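Putative ABC-transporter ATP-binding protein (Alicyclobacillus acidocaldarius, PDB 1Z47) is the ATPase subunit CysA of a putative sulfate ABC transporter, probably binding and hydrolysing ATP to drive sulfate across the membrane. Local coordinates at the interface of chains A and B. Coordinates in Å, arbitrary orientation; residue numbers count along the deposited sequence, not the author numbering. Chains: chain A/B, putative ABC-transporter ATP-binding protein.

The interface of chains A and B. Residues chain A 189, 210-212; chain B 305, 307.
B:Arg305 reaches from strand 301-308 of one subunit to the C-terminal end of helix 206-212 of the other, where its guanidinium lies against that of A:Arg189. The two planes are stacked, 18° apart but out of register: NH1 of B:Arg305 sits over the rim of the A:Arg189 group, 3.5 Å from its NH1, while the methylene CD of A:Arg189 lies over the centre of the B:Arg305 guanidinium, 3.8 Å from CZ. Part of the overlap is thus aliphatic chain against a flat face, which may soften the meeting of two groups that would be expected to carry like charges.

Backbone carbonyls at the helix end supply polar partners for both arginines. NH2 of B:Arg305 gives a hydrogen bond of 2.6 Å to the main-chain O of A:Glu211, approaching in the carbonyl plane. The oxygen is nevertheless tilted out of the guanidinium plane and the bond is bent, 136° at H. NH1 of the same group reaches O of A:Leu210 through a water, 3.1 Å from NH1 and 2.8 Å from that oxygen. Within its own chain, A:Arg189 has CG anti to the backbone N (chi1 -177°) and bends further along, bringing NH1 to O of A:Val212 at 2.6 Å, with the oxygen in the guanidinium plane. This bond ties helix 178-195 to the end of helix 206-212 and is likely to hold in place the face on which B:Arg305 rests. An alanine in place of A:Arg189 would probably leave the carbonyl of A:Val212 without this donor and B:Arg305 without its stacking partner, freer to turn.

Beside the arginine pair, the methyl CB of B:Ala307 packs 3.4 Å from O of A:Glu211. The patch, with its two-fold twin, joins the ATP-binding cassette of one subunit to the C-terminal part of the other, and so probably contributes to holding together the two copies of the deposited assembly; whether this is the dimer that works in the transporter the structure alone does not show.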
ATOM      1  N   ARG A 189       3.122 -16.278  -3.790  1.00 34.68           N
ATOM      2  CA  ARG A 189       3.350 -16.445  -5.227  1.00 37.10           C
ATOM      3  C   ARG A 189       4.342 -17.588  -5.472  1.00 38.00           C
ATOM      4  O   ARG A 189       4.092 -18.462  -6.291  1.00 38.99           O
ATOM      5  CB  ARG A 189       3.885 -15.149  -5.868  1.00 38.06           C
ATOM      6  CG  ARG A 189       4.077 -15.226  -7.401  1.00 40.38           C
ATOM      7  CD  ARG A 189       2.767 -15.289  -8.212  1.00 43.11           C
ATOM      8  NE  ARG A 189       2.930 -16.157  -9.389  1.00 47.25           N
ATOM      9  CZ  ARG A 189       2.276 -16.050 -10.543  1.00 45.23           C
ATOM     10  NH1 ARG A 189       1.382 -15.096 -10.743  1.00 47.23           N
ATOM     11  NH2 ARG A 189       2.513 -16.925 -11.507  1.00 45.43           N
ATOM     12  N   LEU A 210      -1.438  -6.253  -9.795  1.00 35.25           N
ATOM     13  CA  LEU A 210      -0.464  -6.261 -10.890  1.00 37.52           C
ATOM     14  C   LEU A 210       0.764  -7.081 -10.532  1.00 40.28           C
ATOM     15  O   LEU A 210       1.367  -7.745 -11.384  1.00 36.20           O
ATOM     16  CB  LEU A 210       0.016  -4.843 -11.227  1.00 32.37           C
ATOM     17  CG  LEU A 210      -0.988  -3.806 -11.753  1.00 37.82           C
ATOM     18  CD1 LEU A 210      -0.285  -2.437 -11.817  1.00 38.24           C
ATOM     19  CD2 LEU A 210      -1.524  -4.207 -13.127  1.00 33.17           C
ATOM     20  N   GLU A 211       1.143  -7.011  -9.264  1.00 39.21           N
ATOM     21  CA  GLU A 211       2.325  -7.704  -8.796  1.00 39.98           C
ATOM     22  C   GLU A 211       2.286  -9.222  -8.788  1.00 42.44           C
ATOM     23  O   GLU A 211       3.268  -9.871  -9.173  1.00 43.66           O
ATOM     24  CB  GLU A 211       2.665  -7.246  -7.393  1.00 43.84           C
ATOM     25  CG  GLU A 211       3.710  -8.128  -6.755  1.00 48.33           C
ATOM     26  CD  GLU A 211       5.007  -7.411  -6.503  1.00 51.15           C
ATOM     27  OE1 GLU A 211       5.354  -6.474  -7.259  1.00 57.74           O
ATOM     28  OE2 GLU A 211       5.689  -7.808  -5.543  1.00 54.41           O
ATOM     29  N   VAL A 212       1.179  -9.803  -8.338  1.00 38.57           N
ATOM     30  CA  VAL A 212       1.139 -11.252  -8.254  1.00 40.71           C
ATOM     31  C   VAL A 212       0.189 -12.006  -9.164  1.00 39.47           C
ATOM     32  O   VAL A 212       0.381 -13.195  -9.366  1.00 38.59           O
ATOM     33  CB  VAL A 212       0.874 -11.719  -6.791  1.00 42.24           C
ATOM     34  CG1 VAL A 212       1.911 -11.111  -5.840  1.00 45.85           C
ATOM     35  CG2 VAL A 212      -0.505 -11.332  -6.368  1.00 36.66           C
TER
ATOM     36  N   ARG B 305      10.508 -15.117 -12.764  1.00 41.52           N
ATOM     37  CA  ARG B 305       9.389 -14.505 -13.464  1.00 44.78           C
ATOM     38  C   ARG B 305       9.401 -12.991 -13.428  1.00 44.21           C
ATOM     39  O   ARG B 305      10.241 -12.382 -12.759  1.00 41.36           O
ATOM     40  CB  ARG B 305       8.047 -15.047 -12.949  1.00 46.18           C
ATOM     41  CG  ARG B 305       7.640 -14.605 -11.594  1.00 47.67           C
ATOM     42  CD  ARG B 305       6.182 -14.228 -11.619  1.00 50.08           C
ATOM     43  NE  ARG B 305       5.828 -13.494 -10.416  1.00 50.96           N
ATOM     44  CZ  ARG B 305       4.727 -12.761 -10.279  1.00 50.30           C
ATOM     45  NH1 ARG B 305       3.855 -12.659 -11.280  1.00 46.92           N
ATOM     46  NH2 ARG B 305       4.510 -12.119  -9.141  1.00 40.98           N
ATOM     47  N   ALA B 307       6.677  -9.290 -13.689  1.00 42.00           N
ATOM     48  CA  ALA B 307       5.333  -8.755 -13.474  1.00 42.35           C
ATOM     49  C   ALA B 307       5.340  -7.292 -13.908  1.00 38.52           C
ATOM     50  O   ALA B 307       6.148  -6.496 -13.448  1.00 37.88           O
ATOM     51  CB  ALA B 307       4.920  -8.872 -11.989  1.00 39.07           C
TER
HETATM   52  O   HOH W   1       1.885 -10.419 -11.960  1.00 38.57           O